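Hypoxanthine-guanine-xanthine phosphoribosyltransferase (Tritrichomonas foetus, PDB 1HGX) catalyses the transfer of a phosphoribosyl group to hypoxanthine, guanine or xanthine, salvaging host purines as IMP, GMP and XMP for a parasite that cannot make them de novo. Local coordinates at residues 10-15 and 151-156; 155-160 and 172-177; 103-108 and 128-133; 43-48 and 67-72. All coordinates share one frame; numbering follows the deposited sequence.

Contact 1: residues 10-15 and 151-156; sequences LERVLY and VVENRY. With 5GP (guanosine-5'-monophosphate), chain C.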
# COMPACT_ATOMS: atom_id res chain seq x y z
N LEU A 10 -14.19 -19.78 -3.23
CA LEU A 10 -12.88 -20.41 -3.23
C LEU A 10 -13.10 -21.87 -3.53
O LEU A 10 -13.99 -22.48 -2.96
CB LEU A 10 -12.21 -20.29 -1.86
CG LEU A 10 -11.33 -19.08 -1.54
CD1 LEU A 10 -10.07 -19.12 -2.39
CD2 LEU A 10 -12.10 -17.80 -1.78
N GLU A 11 -12.33 -22.41 -4.46
CA GLU A 11 -12.41 -23.82 -4.77
C GLU A 11 -11.61 -24.50 -3.67
O GLU A 11 -11.94 -25.60 -3.22
CB GLU A 11 -11.80 -24.11 -6.14
CG GLU A 11 -11.70 -25.60 -6.45
CD GLU A 11 -11.06 -25.87 -7.78
OE1 GLU A 11 -11.66 -25.49 -8.80
OE2 GLU A 11 -9.96 -26.46 -7.80
N ARG A 12 -10.52 -23.84 -3.27
CA ARG A 12 -9.65 -24.32 -2.20
C ARG A 12 -8.58 -23.30 -1.85
O ARG A 12 -8.25 -22.42 -2.65
CB ARG A 12 -9.01 -25.66 -2.53
CG ARG A 12 -8.20 -25.71 -3.79
CD ARG A 12 -7.93 -27.17 -4.08
NE ARG A 12 -7.35 -27.41 -5.39
CZ ARG A 12 -6.05 -27.34 -5.67
NH1 ARG A 12 -5.18 -27.01 -4.72
NH2 ARG A 12 -5.62 -27.67 -6.87
N VAL A 13 -8.09 -23.40 -0.63
CA VAL A 13 -7.07 -22.51 -0.12
C VAL A 13 -5.73 -23.16 -0.37
O VAL A 13 -5.59 -24.37 -0.19
CB VAL A 13 -7.22 -22.32 1.40
CG1 VAL A 13 -6.09 -21.48 1.95
CG2 VAL A 13 -8.57 -21.69 1.72
N LEU A 14 -4.78 -22.38 -0.86
CA LEU A 14 -3.44 -22.88 -1.11
C LEU A 14 -2.55 -22.55 0.08
O LEU A 14 -1.73 -23.37 0.49
CB LEU A 14 -2.86 -22.25 -2.38
CG LEU A 14 -3.56 -22.57 -3.71
CD1 LEU A 14 -2.79 -21.93 -4.85
CD2 LEU A 14 -3.64 -24.09 -3.93
N TYR A 15 -2.71 -21.35 0.64
CA TYR A 15 -1.91 -20.91 1.79
C TYR A 15 -2.78 -20.07 2.68
O TYR A 15 -3.54 -19.23 2.20
CB TYR A 15 -0.70 -20.08 1.34
CG TYR A 15 0.22 -20.83 0.42
CD1 TYR A 15 1.07 -21.83 0.91
CD2 TYR A 15 0.19 -20.61 -0.95
CE1 TYR A 15 1.84 -22.59 0.05
CE2 TYR A 15 0.96 -21.37 -1.81
CZ TYR A 15 1.78 -22.35 -1.31
OH TYR A 15 2.52 -23.12 -2.18
N VAL A 151 5.39 -20.93 -5.07
CA VAL A 151 5.19 -21.35 -6.44
C VAL A 151 3.75 -21.84 -6.43
O VAL A 151 3.37 -22.69 -5.62
CB VAL A 151 6.15 -22.44 -6.87
CG1 VAL A 151 5.72 -23.04 -8.21
CG2 VAL A 151 7.55 -21.85 -6.98
N VAL A 152 2.94 -21.26 -7.30
CA VAL A 152 1.53 -21.55 -7.36
C VAL A 152 1.16 -22.35 -8.62
O VAL A 152 1.86 -22.30 -9.62
CB VAL A 152 0.78 -20.19 -7.27
CG1 VAL A 152 0.16 -19.79 -8.59
CG2 VAL A 152 -0.19 -20.19 -6.12
N GLU A 153 0.08 -23.12 -8.56
CA GLU A 153 -0.32 -23.91 -9.72
C GLU A 153 -1.01 -23.04 -10.76
O GLU A 153 -1.47 -21.94 -10.46
CB GLU A 153 -1.22 -25.07 -9.32
CG GLU A 153 -2.43 -24.66 -8.52
CD GLU A 153 -3.15 -25.83 -7.95
OE1 GLU A 153 -2.59 -26.47 -7.02
OE2 GLU A 153 -4.25 -26.13 -8.41
N ASN A 154 -1.10 -23.57 -11.97
CA ASN A 154 -1.70 -22.86 -13.09
C ASN A 154 -3.21 -22.70 -13.02
O ASN A 154 -3.95 -23.30 -13.82
CB ASN A 154 -1.29 -23.54 -14.40
CG ASN A 154 -1.56 -22.68 -15.62
OD1 ASN A 154 -1.98 -21.53 -15.52
ND2 ASN A 154 -1.32 -23.25 -16.79
N ARG A 155 -3.68 -21.90 -12.07
CA ARG A 155 -5.11 -21.63 -11.89
C ARG A 155 -5.23 -20.13 -11.59
O ARG A 155 -4.22 -19.46 -11.39
CB ARG A 155 -5.69 -22.43 -10.71
CG ARG A 155 -5.59 -23.96 -10.82
CD ARG A 155 -6.48 -24.54 -11.90
NE ARG A 155 -7.88 -24.15 -11.71
CZ ARG A 155 -8.73 -24.75 -10.88
NH1 ARG A 155 -8.34 -25.78 -10.14
NH2 ARG A 155 -9.96 -24.27 -10.75
N TYR A 156 -6.46 -19.61 -11.59
CA TYR A 156 -6.65 -18.20 -11.30
C TYR A 156 -6.61 -18.01 -9.80
O TYR A 156 -7.48 -18.49 -9.08
CB TYR A 156 -7.98 -17.66 -11.85
CG TYR A 156 -8.02 -16.15 -11.84
CD1 TYR A 156 -7.39 -15.42 -12.84
CD2 TYR A 156 -8.62 -15.44 -10.79
CE1 TYR A 156 -7.35 -14.04 -12.81
CE2 TYR A 156 -8.58 -14.06 -10.75
CZ TYR A 156 -7.95 -13.36 -11.76
OH TYR A 156 -7.90 -11.99 -11.73
P 5GP C . 2.37 -11.99 -17.04
O1P 5GP C . 3.44 -12.56 -16.20
O2P 5GP C . 2.78 -10.78 -17.75
O3P 5GP C . 1.75 -13.02 -17.89
O5' 5GP C . 1.19 -11.68 -16.06
C5' 5GP C . 1.33 -11.18 -14.74
C4' 5GP C . 0.27 -10.17 -14.53
O4' 5GP C . -1.06 -10.72 -14.56
C3' 5GP C . 0.42 -9.48 -13.21
O3' 5GP C . -0.18 -8.21 -13.39
C2' 5GP C . -0.47 -10.33 -12.38
O2' 5GP C . -0.91 -9.59 -11.25
C1' 5GP C . -1.65 -10.73 -13.26
N9 5GP C . -2.09 -12.14 -12.93
C8 5GP C . -1.48 -13.31 -13.38
N7 5GP C . -2.02 -14.40 -12.90
C5 5GP C . -3.05 -13.97 -12.06
C6 5GP C . -3.88 -14.72 -11.18
O6 5GP C . -3.98 -15.95 -11.11
N1 5GP C . -4.65 -13.92 -10.35
C2 5GP C . -4.63 -12.53 -10.36
N2 5GP C . -5.51 -11.91 -9.57
N3 5GP C . -3.87 -11.80 -11.21
C4 5GP C . -3.07 -12.58 -12.02

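Contact 2: residues 155-160 and 172-177; sequences RYIIGY and PVIGIL. With 5GP (guanosine-5'-monophosphate), chain C.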
# COMPACT_ATOMS: atom_id res chain seq x y z
N ARG A 155 -3.68 -21.90 -12.07
CA ARG A 155 -5.11 -21.63 -11.89
C ARG A 155 -5.23 -20.13 -11.59
O ARG A 155 -4.22 -19.46 -11.39
CB ARG A 155 -5.69 -22.43 -10.71
CG ARG A 155 -5.59 -23.96 -10.82
CD ARG A 155 -6.48 -24.54 -11.90
NE ARG A 155 -7.88 -24.15 -11.71
CZ ARG A 155 -8.73 -24.75 -10.88
NH1 ARG A 155 -8.34 -25.78 -10.14
NH2 ARG A 155 -9.96 -24.27 -10.75
N TYR A 156 -6.46 -19.61 -11.59
CA TYR A 156 -6.65 -18.20 -11.30
C TYR A 156 -6.61 -18.01 -9.80
O TYR A 156 -7.48 -18.49 -9.08
CB TYR A 156 -7.98 -17.66 -11.85
CG TYR A 156 -8.02 -16.15 -11.84
CD1 TYR A 156 -7.39 -15.42 -12.84
CD2 TYR A 156 -8.62 -15.44 -10.79
CE1 TYR A 156 -7.35 -14.04 -12.81
CE2 TYR A 156 -8.58 -14.06 -10.75
CZ TYR A 156 -7.95 -13.36 -11.76
OH TYR A 156 -7.90 -11.99 -11.73
N ILE A 157 -5.55 -17.35 -9.35
CA ILE A 157 -5.32 -17.09 -7.95
C ILE A 157 -6.12 -15.89 -7.44
O ILE A 157 -6.18 -14.83 -8.08
CB ILE A 157 -3.79 -16.93 -7.67
CG1 ILE A 157 -3.05 -18.18 -8.17
CG2 ILE A 157 -3.51 -16.69 -6.20
CD1 ILE A 157 -3.63 -19.51 -7.66
N ILE A 158 -6.65 -16.05 -6.24
CA ILE A 158 -7.48 -15.04 -5.61
C ILE A 158 -7.10 -14.87 -4.12
O ILE A 158 -6.54 -15.80 -3.52
CB ILE A 158 -8.98 -15.45 -5.82
CG1 ILE A 158 -9.80 -14.23 -6.22
CG2 ILE A 158 -9.56 -16.21 -4.64
CD1 ILE A 158 -9.36 -13.66 -7.53
N GLY A 159 -7.31 -13.67 -3.57
CA GLY A 159 -7.02 -13.43 -2.16
C GLY A 159 -5.72 -12.70 -1.83
O GLY A 159 -4.79 -12.65 -2.65
N TYR A 160 -5.68 -12.11 -0.65
CA TYR A 160 -4.51 -11.39 -0.16
C TYR A 160 -3.95 -10.42 -1.22
O TYR A 160 -2.78 -10.49 -1.59
CB TYR A 160 -3.43 -12.39 0.28
CG TYR A 160 -2.26 -11.77 1.00
CD1 TYR A 160 -2.45 -11.10 2.22
CD2 TYR A 160 -0.97 -11.82 0.47
CE1 TYR A 160 -1.37 -10.51 2.88
CE2 TYR A 160 0.10 -11.24 1.12
CZ TYR A 160 -0.11 -10.58 2.32
OH TYR A 160 0.97 -10.03 2.96
N PRO A 172 -8.01 -13.38 3.64
CA PRO A 172 -6.76 -13.58 4.36
C PRO A 172 -5.93 -14.78 3.89
O PRO A 172 -4.96 -15.18 4.54
CB PRO A 172 -7.23 -13.75 5.80
CG PRO A 172 -8.51 -14.50 5.63
CD PRO A 172 -9.17 -13.76 4.48
N VAL A 173 -6.30 -15.35 2.74
CA VAL A 173 -5.62 -16.51 2.20
C VAL A 173 -5.38 -16.34 0.70
O VAL A 173 -5.91 -15.44 0.06
CB VAL A 173 -6.48 -17.80 2.37
CG1 VAL A 173 -6.80 -18.06 3.83
CG2 VAL A 173 -7.78 -17.68 1.57
N ILE A 174 -4.54 -17.21 0.16
CA ILE A 174 -4.28 -17.23 -1.27
C ILE A 174 -5.01 -18.51 -1.70
O ILE A 174 -4.79 -19.58 -1.12
CB ILE A 174 -2.77 -17.32 -1.56
CG1 ILE A 174 -2.11 -15.96 -1.27
CG2 ILE A 174 -2.51 -17.78 -2.99
CD1 ILE A 174 -0.61 -16.00 -1.31
N GLY A 175 -5.92 -18.41 -2.65
CA GLY A 175 -6.66 -19.58 -3.07
C GLY A 175 -7.04 -19.55 -4.53
O GLY A 175 -6.75 -18.58 -5.22
N ILE A 176 -7.70 -20.62 -4.97
CA ILE A 176 -8.12 -20.77 -6.36
C ILE A 176 -9.57 -20.34 -6.53
O ILE A 176 -10.45 -20.76 -5.76
CB ILE A 176 -7.98 -22.26 -6.81
CG1 ILE A 176 -6.50 -22.67 -6.80
CG2 ILE A 176 -8.61 -22.48 -8.18
CD1 ILE A 176 -6.26 -24.15 -6.96
N LEU A 177 -9.82 -19.52 -7.54
CA LEU A 177 -11.16 -19.03 -7.84
C LEU A 177 -11.92 -20.20 -8.48
O LEU A 177 -11.38 -20.86 -9.38
CB LEU A 177 -11.06 -17.86 -8.83
CG LEU A 177 -12.17 -16.82 -9.08
CD1 LEU A 177 -12.63 -16.90 -10.51
CD2 LEU A 177 -13.31 -16.97 -8.10
P 5GP C . 2.37 -11.99 -17.04
O1P 5GP C . 3.44 -12.56 -16.20
O2P 5GP C . 2.78 -10.78 -17.75
O3P 5GP C . 1.75 -13.02 -17.89
O5' 5GP C . 1.19 -11.68 -16.06
C5' 5GP C . 1.33 -11.18 -14.74
C4' 5GP C . 0.27 -10.17 -14.53
O4' 5GP C . -1.06 -10.72 -14.56
C3' 5GP C . 0.42 -9.48 -13.21
O3' 5GP C . -0.18 -8.21 -13.39
C2' 5GP C . -0.47 -10.33 -12.38
O2' 5GP C . -0.91 -9.59 -11.25
C1' 5GP C . -1.65 -10.73 -13.26
N9 5GP C . -2.09 -12.14 -12.93
C8 5GP C . -1.48 -13.31 -13.38
N7 5GP C . -2.02 -14.40 -12.90
C5 5GP C . -3.05 -13.97 -12.06
C6 5GP C . -3.88 -14.72 -11.18
O6 5GP C . -3.98 -15.95 -11.11
N1 5GP C . -4.65 -13.92 -10.35
C2 5GP C . -4.63 -12.53 -10.36
N2 5GP C . -5.51 -11.91 -9.57
N3 5GP C . -3.87 -11.80 -11.21
C4 5GP C . -3.07 -12.58 -12.02

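Contact 3: residues 103-108 and 128-133; sequences DIIDTG and VCTLCD. With 5GP (guanosine-5'-monophosphate), chain C.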
# COMPACT_ATOMS: atom_id res chain seq x y z
N ASP A 103 3.22 -9.03 -7.34
CA ASP A 103 2.30 -10.01 -6.78
C ASP A 103 2.45 -11.42 -7.36
O ASP A 103 2.65 -12.38 -6.61
CB ASP A 103 0.83 -9.51 -6.81
CG ASP A 103 0.36 -9.00 -8.20
OD1 ASP A 103 1.02 -9.22 -9.23
OD2 ASP A 103 -0.72 -8.38 -8.23
N ILE A 104 2.39 -11.55 -8.68
CA ILE A 104 2.51 -12.85 -9.32
C ILE A 104 3.07 -12.72 -10.73
O ILE A 104 2.80 -11.74 -11.43
CB ILE A 104 1.15 -13.60 -9.35
CG1 ILE A 104 1.31 -15.03 -9.89
CG2 ILE A 104 0.14 -12.84 -10.19
CD1 ILE A 104 0.07 -15.87 -9.70
N ILE A 105 3.93 -13.66 -11.10
CA ILE A 105 4.53 -13.69 -12.43
C ILE A 105 3.92 -14.89 -13.15
O ILE A 105 4.03 -16.03 -12.68
CB ILE A 105 6.06 -13.79 -12.35
CG1 ILE A 105 6.62 -12.47 -11.78
CG2 ILE A 105 6.66 -14.08 -13.73
CD1 ILE A 105 8.11 -12.44 -11.62
N ASP A 106 3.21 -14.61 -14.23
CA ASP A 106 2.55 -15.63 -15.02
C ASP A 106 3.43 -16.00 -16.22
O ASP A 106 4.31 -16.86 -16.10
CB ASP A 106 1.18 -15.11 -15.47
CG ASP A 106 0.30 -16.18 -16.09
OD1 ASP A 106 0.78 -17.29 -16.40
OD2 ASP A 106 -0.90 -15.89 -16.27
N THR A 107 3.23 -15.37 -17.38
CA THR A 107 4.04 -15.69 -18.55
C THR A 107 5.38 -14.97 -18.50
O THR A 107 6.29 -15.29 -19.27
CB THR A 107 3.34 -15.28 -19.85
OG1 THR A 107 3.25 -13.85 -19.91
CG2 THR A 107 1.94 -15.88 -19.92
N GLY A 108 5.48 -13.96 -17.64
CA GLY A 108 6.71 -13.21 -17.52
C GLY A 108 6.77 -11.97 -18.39
O GLY A 108 7.71 -11.17 -18.26
N VAL A 128 14.24 -8.65 -8.29
CA VAL A 128 12.81 -8.87 -8.27
C VAL A 128 12.40 -9.74 -7.10
O VAL A 128 13.04 -10.75 -6.81
CB VAL A 128 12.33 -9.57 -9.59
CG1 VAL A 128 10.84 -9.95 -9.51
CG2 VAL A 128 12.55 -8.65 -10.77
N CYS A 129 11.32 -9.32 -6.44
CA CYS A 129 10.74 -10.05 -5.32
C CYS A 129 9.25 -10.23 -5.65
O CYS A 129 8.51 -9.25 -5.75
CB CYS A 129 10.89 -9.25 -4.02
SG CYS A 129 10.07 -10.02 -2.60
N THR A 130 8.83 -11.46 -5.85
CA THR A 130 7.43 -11.72 -6.17
C THR A 130 6.77 -12.59 -5.09
O THR A 130 7.41 -13.46 -4.50
CB THR A 130 7.29 -12.36 -7.59
OG1 THR A 130 5.91 -12.34 -7.99
CG2 THR A 130 7.82 -13.79 -7.62
N LEU A 131 5.51 -12.30 -4.79
CA LEU A 131 4.80 -13.08 -3.79
C LEU A 131 4.60 -14.48 -4.36
O LEU A 131 4.89 -15.48 -3.68
CB LEU A 131 3.45 -12.44 -3.47
CG LEU A 131 2.70 -12.72 -2.16
CD1 LEU A 131 1.26 -13.07 -2.49
CD2 LEU A 131 3.33 -13.80 -1.30
N CYS A 132 4.16 -14.56 -5.61
CA CYS A 132 3.92 -15.84 -6.25
C CYS A 132 4.51 -15.96 -7.63
O CYS A 132 4.68 -14.97 -8.35
CB CYS A 132 2.41 -16.12 -6.39
SG CYS A 132 1.49 -16.35 -4.88
N ASP A 133 4.83 -17.20 -8.00
CA ASP A 133 5.31 -17.50 -9.33
C ASP A 133 4.38 -18.62 -9.81
O ASP A 133 4.33 -19.69 -9.20
CB ASP A 133 6.75 -18.01 -9.30
CG ASP A 133 7.29 -18.30 -10.69
OD1 ASP A 133 6.73 -17.77 -11.67
OD2 ASP A 133 8.26 -19.06 -10.79
P 5GP C . 2.37 -11.99 -17.04
O1P 5GP C . 3.44 -12.56 -16.20
O2P 5GP C . 2.78 -10.78 -17.75
O3P 5GP C . 1.75 -13.02 -17.89
O5' 5GP C . 1.19 -11.68 -16.06
C5' 5GP C . 1.33 -11.18 -14.74
C4' 5GP C . 0.27 -10.17 -14.53
O4' 5GP C . -1.06 -10.72 -14.56
C3' 5GP C . 0.42 -9.48 -13.21
O3' 5GP C . -0.18 -8.21 -13.39
C2' 5GP C . -0.47 -10.33 -12.38
O2' 5GP C . -0.91 -9.59 -11.25
C1' 5GP C . -1.65 -10.73 -13.26
N9 5GP C . -2.09 -12.14 -12.93
C8 5GP C . -1.48 -13.31 -13.38
N7 5GP C . -2.02 -14.40 -12.90
C5 5GP C . -3.05 -13.97 -12.06
C6 5GP C . -3.88 -14.72 -11.18
O6 5GP C . -3.98 -15.95 -11.11
N1 5GP C . -4.65 -13.92 -10.35
C2 5GP C . -4.63 -12.53 -10.36
N2 5GP C . -5.51 -11.91 -9.57
N3 5GP C . -3.87 -11.80 -11.21
C4 5GP C . -3.07 -12.58 -12.02

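Contact 4: residues 43-48 and 67-72; sequences ICVLTG and DYIICS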
# COMPACT_ATOMS: atom_id res chain seq x y z
N ILE A 43 10.20 -0.69 -4.96
CA ILE A 43 9.08 -0.40 -5.83
C ILE A 43 7.94 -1.37 -5.68
O ILE A 43 8.11 -2.57 -5.78
CB ILE A 43 9.53 -0.41 -7.30
CG1 ILE A 43 10.66 0.61 -7.51
CG2 ILE A 43 8.34 -0.14 -8.22
CD1 ILE A 43 11.25 0.55 -8.88
N CYS A 44 6.75 -0.83 -5.43
CA CYS A 44 5.57 -1.66 -5.32
C CYS A 44 4.77 -1.51 -6.62
O CYS A 44 4.47 -0.39 -7.05
CB CYS A 44 4.72 -1.21 -4.13
SG CYS A 44 3.11 -2.01 -4.03
N VAL A 45 4.48 -2.63 -7.27
CA VAL A 45 3.68 -2.59 -8.49
C VAL A 45 2.22 -2.71 -8.03
O VAL A 45 1.76 -3.78 -7.62
CB VAL A 45 4.06 -3.74 -9.46
CG1 VAL A 45 3.21 -3.65 -10.73
CG2 VAL A 45 5.57 -3.70 -9.79
N LEU A 46 1.53 -1.57 -8.03
CA LEU A 46 0.14 -1.49 -7.58
C LEU A 46 -0.79 -2.15 -8.59
O LEU A 46 -0.48 -2.17 -9.78
CB LEU A 46 -0.26 -0.04 -7.39
CG LEU A 46 0.52 0.71 -6.31
CD1 LEU A 46 0.35 2.20 -6.51
CD2 LEU A 46 0.06 0.27 -4.94
N THR A 47 -1.92 -2.69 -8.14
CA THR A 47 -2.37 -2.71 -6.75
C THR A 47 -2.11 -4.02 -6.03
O THR A 47 -1.78 -4.02 -4.85
CB THR A 47 -3.91 -2.46 -6.69
OG1 THR A 47 -4.21 -1.15 -7.18
CG2 THR A 47 -4.47 -2.62 -5.29
N GLY A 48 -2.32 -5.13 -6.73
CA GLY A 48 -2.17 -6.46 -6.15
C GLY A 48 -1.04 -6.72 -5.16
O GLY A 48 -1.25 -7.38 -4.14
N ASP A 67 8.50 3.55 -3.45
CA ASP A 67 8.08 4.16 -4.70
C ASP A 67 7.04 3.22 -5.29
O ASP A 67 6.97 2.04 -4.92
CB ASP A 67 9.23 4.41 -5.65
CG ASP A 67 8.97 5.60 -6.58
OD1 ASP A 67 7.80 5.97 -6.82
OD2 ASP A 67 9.96 6.17 -7.07
N TYR A 68 6.22 3.74 -6.19
CA TYR A 68 5.13 2.95 -6.76
C TYR A 68 5.02 3.11 -8.24
O TYR A 68 5.32 4.17 -8.79
CB TYR A 68 3.81 3.41 -6.13
CG TYR A 68 3.84 3.32 -4.63
CD1 TYR A 68 4.38 4.36 -3.87
CD2 TYR A 68 3.42 2.17 -3.98
CE1 TYR A 68 4.51 4.23 -2.49
CE2 TYR A 68 3.54 2.03 -2.61
CZ TYR A 68 4.10 3.07 -1.87
OH TYR A 68 4.28 2.91 -0.52
N ILE A 69 4.54 2.06 -8.89
CA ILE A 69 4.36 2.10 -10.32
C ILE A 69 3.04 1.40 -10.70
O ILE A 69 2.61 0.45 -10.04
CB ILE A 69 5.58 1.46 -11.05
CG1 ILE A 69 5.58 1.86 -12.53
CG2 ILE A 69 5.57 -0.07 -10.91
CD1 ILE A 69 6.88 1.53 -13.25
N ILE A 70 2.36 1.96 -11.69
CA ILE A 70 1.12 1.41 -12.20
C ILE A 70 1.37 1.22 -13.69
O ILE A 70 1.62 2.18 -14.42
CB ILE A 70 -0.06 2.38 -11.98
CG1 ILE A 70 -0.22 2.68 -10.48
CG2 ILE A 70 -1.34 1.76 -12.52
CD1 ILE A 70 -1.22 3.76 -10.18
N CYS A 71 1.33 -0.03 -14.14
CA CYS A 71 1.58 -0.34 -15.54
C CYS A 71 0.83 -1.61 -15.94
O CYS A 71 0.23 -2.27 -15.10
CB CYS A 71 3.08 -0.54 -15.75
SG CYS A 71 3.78 -1.82 -14.71
N SER A 72 0.86 -1.94 -17.23
CA SER A 72 0.20 -3.14 -17.72
C SER A 72 0.73 -3.50 -19.10
O SER A 72 1.08 -2.62 -19.88
CB SER A 72 -1.31 -2.94 -17.80
OG SER A 72 -1.62 -1.83 -18.62
O HOH W 1 0.58 -1.97 -12.17

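Contact 1: residues 10-15 and 151-156
Two salt bridges carry the polar half of this contact. Arg155, its chain bent at chi2 and chi3, turns the end of its guanidinium onto the carboxylate of Glu11 and grips it with two nitrogens. NH2 of Arg155 donates to OE1 of Glu11 at 2.9 Å, almost straight (173°), and NH1 of Arg155 reaches OE2 of Glu11, also at 2.9 Å. The oxygens lie near the guanidinium plane, but the two flat groups are twisted 44° apart, so the nitrogens approach from above the carboxylate. The second bridge is tip to tip: extended side chains of Arg12 and Glu153 bring NH2 of Arg12 to 2.6 Å from OE2 of Glu153, their planes 65° apart. A long contact from Arg12 NE to Glu11 OE2 links the two bridges into one network, in which each acid probably offsets the repulsion between the arginines; NH2 of Arg155 also bridges to Glu179. The apolar half is small. Leu14 crosses Val152 at about a right angle, CD1 of Leu14 meeting CG2 of Val152 at a tight 3.4 Å, while the Tyr15 ring stacks on Phe150. Strand 10-15 lies at the edge of a small antiparallel sheet, pairing with strand 174-177, whose Ile176 touches Arg12, Leu14, Glu153 and Arg155; Val152 belongs to strand 147-152 of the large sheet, beside strand 132-134, so the contact bridges the two sheets at the surface.

Contact 2: residues 155-160 and 172-177
The guanidinium of Arg155 lies with one face against Ile176, whose CG2 sits 3.4 Å from NH2 of Arg155, displaced toward the rim of the flat group; the two side chains cross at about a right angle. Tyr156 turns its ring to the nucleotide, with CG anti to the backbone N (chi1 -166°). One face of that ring takes the guanine of GMP, N1 of the base standing 3.6 Å above the plane and offset toward the rim, while Leu177 runs alongside and sets its CB at the ring edge. Ile157 and Ile174 cross obliquely, CG2 of Ile157 to CG2 of Ile174 at 3.5 Å. The backbones pair antiparallel: Ile158 and Gly175 form a hydrogen-bonded pair, with Ile158 N to Gly175 O at 2.7 Å and Gly175 N to Ile158 O at 2.8 Å. Gly159 CA lies 3.2 Å from Val173 O in a CA-H...O contact, at backbone angles (phi 101°) that suit glycine. The other edge of Ile157 reads the base. Its N donates to O6 of GMP at 2.7 Å, and its O accepts from N1 of GMP at 2.9 Å and, weakly, from N2. Backbone recognition of O6 and N1-H, with a tyrosine over the ring, suits 6-oxopurines: hypoxanthine, guanine and xanthine all offer this pair of groups, and the Lys134 amine adds a side-chain hydrogen bond to the nucleotide.

Contact 3: residues 103-108 and 128-133
Ile104 lays its CG2 against the ribose of GMP, 3.4 Å from C2' of the nucleotide, while its CG1 branch, anti to the backbone N, turns to CB of Cys132. Asp103 holds its CG in the crowded position between backbone N and carbonyl carbon (chi1 51°). There OD1 of Asp103 accepts from O2' of GMP at 2.8 Å and also from Ile104 N, which would steady the carboxylate. The strands behind run parallel: Cys132 N donates to Asp103 O at 2.8 Å, and Ile105 N to Cys132 O at 3.1 Å. Cys132 O takes a second bond from Thr130 OG1; both donors lie above its carbonyl plane. Beyond the strand the chain wraps the phosphate. Asp106 N and Gly108 N both bond O1P, whereas Thr107 grips O3P with its N at 2.8 Å and its OG1 at 2.6 Å. Gly108 occupies the N-cap of helix 109-119, whose dipole would further stabilise the phosphate. Asp106, the proton acceptor by similarity, keeps its carboxylate beside the purine, OD2 lying 3.9 Å from N7 of GMP. Glu102 and Asp103, the phosphate-binding turn and the helix start together form the PRPP-binding motif characteristic of type I phosphoribosyltransferases.

Contact 4: residues 43-48 and 67-72
With CG anti to the carbonyl carbon in both Leu46 (chi1 -63°) and Tyr68 (chi1 -55°), the two side chains cross obliquely on one side of a parallel strand pair. CD1 of Leu46 rests 3.7 Å from CB of Tyr68 and also touches CG1 of Ile70. Cys44 SG, anti to its backbone N (chi1 171°), lies at the Tyr68 ring edge, a Cys sulfur-aromatic contact; Cys44 CB is 3.6 Å from CD2 of Tyr68. On the opposite face the aliphatic contact centres on Ile69: its CG2, in the crowded position between backbone N and carbonyl carbon, meets both CG2 of Val45, at 3.8 Å, and CG2 of Ile43, at 3.9 Å. Between the faces run three backbone bonds, Cys44 N to Asp67 O at 2.9 Å, Ile69 N to Cys44 O at 3.1 Å and Leu46 N to Ile69 O at 3.0 Å. Past Leu46 the two chains part, and a water links them, donating to Leu46 O at 2.6 Å and accepting from Cys71 N. The peptide bond before Thr47 is cis, and Thr47 OG1 hydrogen-bonds Tyr68 OH of the second subunit, whose Tyr68 also packs on Leu46 and Ile70. Strand 41-45, helix 50-57 and strand 65-72 form a beta-alpha-beta unit of the phosphoribosyltransferase core, with one face turned to helix 109-119 and the other to the dimer interface.

Contacts 2, 3 and 4 are buried, whereas contact 1 lies at the surface and is the one built on salt bridges. Contacts 1 and 2 share Arg155 and Tyr156 and meet in the small antiparallel sheet, where strand 174-177 lies between strands 10-15 and 157-158. Contacts 3 and 4 join parallel strands of the large sheet, its 104-105 edge and its 41-45/65-72 side, and touch where Asp103 meets Gly48. The nucleotide divides the chemistry: contact 2 recognises the base through backbone, contact 3 holds sugar and phosphate, and contact 4, mostly apolar, turns one face to the other subunit. Ile157 of the small sheet packs on Ile104 and Val152 of the large one, joining the sheets beside the nucleotide.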